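Local coordinates for DPS family protein (Vibrio cholerae O1 biovar El Tor, PDB 3IQ1), which probably binds and oxidises iron as a twelve-subunit ferritin-like cage of the Dps family, at residues G10-T13 with T14-Q17; S100-G103 with R104-M107; K149-W152 with M153-W157. All coordinates share one frame; numbering follows the deposited sequence.

Contact 1. Residues G10-T13 with T14-Q17; sequences GLDT and TQSQ
The side chains of D12 and Q15 cross at about a right angle, the carboxylate and amide planes turned 41° apart. This is the start of helix 13-43, and D12 is its N-cap. A chi1 of -179° sets the carboxylate of D12 opposite its own N and forward over the first turn, where OD2 accepts from the backbone N of Q15 at 2.9 Å through its anti lone pair. Q15 returns the approach with its side chain: the extended chain passes across the carboxylate, Q15 CG lying 3.3 Å from D12 OD2, and OE1 ends 3.5 Å from D12 CB. One water joins the same two residues, accepting from D12 N and donating to Q15 OE1. A second takes the N-H of T14 and gives a weak bond to D12 OD1.

S16 grips the other end of the cap residue. D12 O takes two bonds from it, one from the backbone N at 3.0 Å and one from OG at 2.8 Å. They arrive on opposite faces of the carbonyl plane, the hydroxyl well above it. The S16 hydroxyl also lies against L11, 3.4 Å from its CB. One residue further on, the bond from Q17 N to T13 O continues the helix.

The N-terminal segment folds back here, T13 OG1 bonding to M4 O and L11 N to N7 OD1. L11 packs on D133, just before helix 134-158, and on R122 of a second subunit, while S16 rests on L77, just beyond the end of helix 49-76.

Contact 2. Residues S100-G103 with R104-M107; sequences SIDG and RSSM
D102 and S105 both hold their side chains in the crowded position, between backbone N and carbonyl carbon (chi1 78° and 55°), and this turns carboxylate and hydroxyl toward each other. D102 is the N-cap of helix 103-131, and the carboxylate makes two bonds to S105: OD2 accepts from S105 N at 3.2 Å, and OD1 from S105 OG at 2.6 Å. Both donors come from well above the carboxylate plane, so the carboxylate turns a face to S105. The backbone takes up the helix at once, with S106 N bonding to D102 O at 3.1 Å and M107 N to G103 O at 2.8 Å.

S100 reaches the same turn from the loop. Its OG is anti to the backbone N, which extends it to a point between two serine hydroxyls, 2.8 Å from S105 OG and 2.7 Å from S106 OG. The three hydroxyls and the carboxylate thus form a small polar cluster tying the loop to the first turn of the helix.

Around it the turn meets the bundle: S100 and S106 touch Y40 of helix 13-43, and M107, present as selenomethionine, packs on F56 of helix 49-76 and on F50 of a third subunit. R104 leads away and its NH1 is hydrogen-bonded to L158 O. A water closes the loop side, accepting from S106 OG at 2.7 Å and donating to S100 O at 2.8 Å.

Contact 3. Residues K149-W152 with M153-W157; sequences KLVW and MLNAW
K149 touches the next turn mainly through its backbone, K149 O accepting from M153 N at 3.1 Å. Its extended side chain passes the W152 ring, CG lying at the ring edge, and NZ goes on to a salt bridge with E72 of a fourth subunit.

L150 meets M153, a selenomethionine, at about a right angle. The bend at chi3 (-67°) folds the methyl back onto the leucine, where M153 CE and L150 CD1 are only 3.3 Å apart, closer than usual for two carbons. L150 CD1 also lies 4.0 Å from L154 CG.

The whole segment 149-157 lies on helix 134-158, the last helix of the ferritin-like bundle, with i to i+4 bonds throughout; L150 and V151 both pack on F114 of helix 103-131.

V151 lies alongside N155, both pointing the same way. V151 O accepts twice from that residue, from the backbone N at 3.0 Å and from ND2 at 3.1 Å, on opposite faces of its plane. The amide is thereby turned back onto its own helix, and both side chains pack on L8 of the fourth subunit.

W152 offers one ring face to M153 CG, a CH-pi contact 3.8 Å from the centroid of the six-membered ring. M153 SE sits obliquely, 5.1 Å from the centroid of the W152 six-membered ring, a Met-aromatic contact.

From the N terminus, contact 1 closes the turn into helix 13-43, contact 2 the turn into helix 103-131 after the loop that follows helix 85-91, and contact 3 lies wholly within helix 134-158. They come in series along the chain; none encloses or crosses another. Contact 1 stands apart on the opposite side of the chain's centre, its centre about 42 Å from that of contact 2 and about 36 Å from that of contact 3. Contacts 2 and 3 join where the last two helices pack: M107 CE lies 3.4 Å from L154 CD2, and W157 reaches the G103-R104 backbone. Both also touch the third subunit.

Contact 1. Residues G10-T13 with T14-Q17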
# COMPACT_ATOMS: atom_id res chain seq x y z
N GLY B 10 34.13 -22.33 -2.65
CA GLY B 10 35.53 -22.10 -2.32
C GLY B 10 35.97 -22.48 -0.91
O GLY B 10 37.10 -22.13 -0.50
N LEU B 11 35.11 -23.17 -0.17
CA LEU B 11 35.43 -23.68 1.18
C LEU B 11 35.99 -25.08 1.10
O LEU B 11 35.84 -25.78 0.08
CB LEU B 11 34.22 -23.60 2.13
CG LEU B 11 33.68 -22.18 2.34
CD1 LEU B 11 32.56 -22.25 3.36
CD2 LEU B 11 34.74 -21.14 2.73
N ASP B 12 36.74 -25.47 2.13
CA ASP B 12 37.27 -26.85 2.20
C ASP B 12 36.12 -27.85 2.15
O ASP B 12 35.13 -27.77 2.91
CB ASP B 12 38.01 -27.05 3.52
CG ASP B 12 38.61 -28.43 3.66
OD1 ASP B 12 39.69 -28.66 3.08
OD2 ASP B 12 38.08 -29.26 4.38
N THR B 13 36.26 -28.85 1.30
CA THR B 13 35.19 -29.82 1.14
C THR B 13 34.90 -30.64 2.42
O THR B 13 33.75 -30.80 2.83
CB THR B 13 35.48 -30.76 -0.03
OG1 THR B 13 35.52 -29.99 -1.25
CG2 THR B 13 34.41 -31.84 -0.12
N THR B 14 35.94 -31.18 3.04
CA THR B 14 35.75 -32.02 4.22
C THR B 14 35.12 -31.27 5.36
O THR B 14 34.19 -31.75 6.03
CB THR B 14 37.09 -32.60 4.72
OG1 THR B 14 37.63 -33.35 3.67
CG2 THR B 14 36.86 -33.53 5.91
N GLN B 15 35.60 -30.06 5.60
CA GLN B 15 35.07 -29.28 6.70
C GLN B 15 33.65 -28.86 6.41
O GLN B 15 32.81 -28.82 7.32
CB GLN B 15 35.93 -28.04 6.95
CG GLN B 15 37.30 -28.36 7.46
CD GLN B 15 38.32 -27.24 7.26
OE1 GLN B 15 38.02 -26.12 6.85
NE2 GLN B 15 39.56 -27.56 7.59
N SER B 16 33.35 -28.58 5.15
CA SER B 16 32.02 -28.17 4.77
C SER B 16 31.04 -29.33 4.94
O SER B 16 29.90 -29.14 5.38
CB SER B 16 31.96 -27.61 3.35
OG SER B 16 32.71 -26.40 3.26
N GLN B 17 31.50 -30.54 4.60
CA GLN B 17 30.62 -31.69 4.76
C GLN B 17 30.34 -31.99 6.25
O GLN B 17 29.23 -32.38 6.62
CB GLN B 17 31.17 -32.91 4.04
CG GLN B 17 30.22 -34.11 4.11
CD GLN B 17 28.88 -33.81 3.44
OE1 GLN B 17 28.84 -33.41 2.22
NE2 GLN B 17 27.76 -33.97 4.22
O HOH W 1 38.70 -31.01 1.61
O HOH W 2 36.94 -23.94 4.65

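Contact 2. Residues S100-G103 with R104-M107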
# COMPACT_ATOMS: atom_id res chain seq x y z
N SER B 100 -1.16 -32.24 22.98
CA SER B 100 -0.94 -31.15 23.90
C SER B 100 -2.06 -30.13 23.65
O SER B 100 -2.04 -29.40 22.63
CB SER B 100 0.43 -30.51 23.73
OG SER B 100 0.69 -29.55 24.75
N ILE B 101 -2.96 -30.03 24.63
CA ILE B 101 -4.18 -29.22 24.49
C ILE B 101 -4.23 -28.05 25.47
O ILE B 101 -5.22 -27.27 25.51
CB ILE B 101 -5.46 -30.10 24.63
CG1 ILE B 101 -5.62 -30.66 26.07
CG2 ILE B 101 -5.47 -31.20 23.51
CD1 ILE B 101 -7.00 -31.28 26.37
N ASP B 102 -3.24 -27.96 26.35
CA ASP B 102 -3.25 -26.89 27.32
C ASP B 102 -2.06 -25.96 27.12
O ASP B 102 -0.96 -26.39 26.71
CB ASP B 102 -3.36 -27.41 28.75
CG ASP B 102 -2.13 -27.93 29.26
OD1 ASP B 102 -1.87 -29.08 28.85
OD2 ASP B 102 -1.46 -27.22 30.11
N GLY B 103 -2.30 -24.67 27.33
CA GLY B 103 -1.31 -23.67 27.14
C GLY B 103 0.03 -23.96 27.79
O GLY B 103 1.07 -23.81 27.16
N ARG B 104 0.03 -24.30 29.08
CA ARG B 104 1.29 -24.50 29.76
C ARG B 104 2.09 -25.67 29.18
O ARG B 104 3.31 -25.54 28.98
CB ARG B 104 1.08 -24.64 31.28
CG ARG B 104 2.35 -24.73 32.05
CD ARG B 104 2.08 -24.52 33.57
NE ARG B 104 1.46 -23.21 33.76
CZ ARG B 104 2.15 -22.07 34.01
NH1 ARG B 104 3.45 -22.09 34.17
NH2 ARG B 104 1.51 -20.93 34.15
N SER B 105 1.45 -26.81 28.91
CA SER B 105 2.21 -27.94 28.32
C SER B 105 2.83 -27.57 26.97
O SER B 105 3.97 -27.94 26.68
CB SER B 105 1.44 -29.25 28.16
OG SER B 105 0.29 -29.13 27.45
N SER B 106 2.08 -26.85 26.16
CA SER B 106 2.56 -26.47 24.83
C SER B 106 3.67 -25.47 24.92
O SER B 106 4.71 -25.65 24.31
CB SER B 106 1.41 -25.96 23.98
OG SER B 106 0.51 -27.04 23.72
N MSE B 107 3.47 -24.44 25.76
CA MSE B 107 4.50 -23.40 25.98
C MSE B 107 5.79 -24.00 26.56
O MSE B 107 6.89 -23.65 26.15
CB MSE B 107 3.95 -22.29 26.88
CG MSE B 107 2.88 -21.45 26.14
SE MSE B 107 3.51 -20.30 24.74
CE MSE B 107 4.27 -19.06 26.01
O HOH W 3 -1.90 -26.65 22.52

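Contact 3. Residues K149-W152 with M153-W157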
# COMPACT_ATOMS: atom_id res chain seq x y z
N LYS B 149 15.76 -14.35 22.59
CA LYS B 149 14.72 -13.37 22.88
C LYS B 149 13.40 -14.12 23.09
O LYS B 149 12.67 -13.86 24.06
CB LYS B 149 14.60 -12.32 21.76
CG LYS B 149 13.57 -11.30 22.09
CD LYS B 149 13.29 -10.41 20.91
CE LYS B 149 12.12 -9.53 21.19
NZ LYS B 149 11.91 -8.50 20.06
N LEU B 150 13.10 -15.06 22.21
CA LEU B 150 11.84 -15.78 22.29
C LEU B 150 11.78 -16.59 23.56
O LEU B 150 10.74 -16.64 24.23
CB LEU B 150 11.63 -16.66 21.08
CG LEU B 150 10.28 -17.39 20.97
CD1 LEU B 150 9.03 -16.48 21.25
CD2 LEU B 150 10.15 -18.08 19.58
N VAL B 151 12.89 -17.24 23.89
CA VAL B 151 12.93 -18.03 25.12
C VAL B 151 12.65 -17.15 26.35
O VAL B 151 11.93 -17.57 27.28
CB VAL B 151 14.22 -18.86 25.20
CG1 VAL B 151 14.43 -19.47 26.65
CG2 VAL B 151 14.18 -19.98 24.16
N TRP B 152 13.20 -15.94 26.40
CA TRP B 152 12.85 -14.98 27.45
C TRP B 152 11.33 -14.77 27.54
O TRP B 152 10.71 -14.94 28.60
CB TRP B 152 13.61 -13.66 27.28
CG TRP B 152 12.84 -12.48 27.85
CD1 TRP B 152 12.43 -12.32 29.15
CD2 TRP B 152 12.30 -11.36 27.13
NE1 TRP B 152 11.65 -11.22 29.26
CE2 TRP B 152 11.57 -10.58 28.06
CE3 TRP B 152 12.38 -10.92 25.81
CZ2 TRP B 152 10.94 -9.43 27.71
CZ3 TRP B 152 11.75 -9.76 25.46
CH2 TRP B 152 11.01 -9.02 26.42
N MSE B 153 10.70 -14.49 26.41
CA MSE B 153 9.27 -14.23 26.39
C MSE B 153 8.41 -15.44 26.81
O MSE B 153 7.45 -15.27 27.57
CB MSE B 153 8.86 -13.73 25.00
CG MSE B 153 9.58 -12.52 24.56
SE MSE B 153 8.90 -11.90 22.83
CE MSE B 153 9.45 -13.31 21.84
N LEU B 154 8.71 -16.62 26.27
CA LEU B 154 7.98 -17.81 26.62
C LEU B 154 8.08 -18.06 28.12
O LEU B 154 7.09 -18.38 28.79
CB LEU B 154 8.58 -18.99 25.86
CG LEU B 154 8.44 -18.96 24.35
CD1 LEU B 154 9.17 -20.19 23.73
CD2 LEU B 154 6.98 -18.90 23.89
N ASN B 155 9.29 -17.99 28.66
CA ASN B 155 9.50 -18.17 30.13
C ASN B 155 8.79 -17.10 30.97
O ASN B 155 8.29 -17.39 32.05
CB ASN B 155 10.97 -18.19 30.48
CG ASN B 155 11.58 -19.58 30.35
OD1 ASN B 155 11.25 -20.54 31.11
ND2 ASN B 155 12.48 -19.71 29.39
N ALA B 156 8.69 -15.88 30.43
CA ALA B 156 7.96 -14.80 31.11
C ALA B 156 6.49 -15.20 31.24
O ALA B 156 5.92 -15.04 32.31
CB ALA B 156 8.12 -13.39 30.37
N TRP B 157 5.90 -15.71 30.16
CA TRP B 157 4.51 -16.12 30.14
C TRP B 157 4.25 -17.21 31.18
O TRP B 157 3.22 -17.25 31.87
CB TRP B 157 4.15 -16.61 28.74
CG TRP B 157 2.70 -16.91 28.54
CD1 TRP B 157 1.79 -16.08 27.97
CD2 TRP B 157 2.02 -18.14 28.81
NE1 TRP B 157 0.56 -16.71 27.91
CE2 TRP B 157 0.68 -17.98 28.41
CE3 TRP B 157 2.40 -19.36 29.38
CZ2 TRP B 157 -0.26 -18.99 28.54
CZ3 TRP B 157 1.46 -20.37 29.52
CH2 TRP B 157 0.14 -20.17 29.10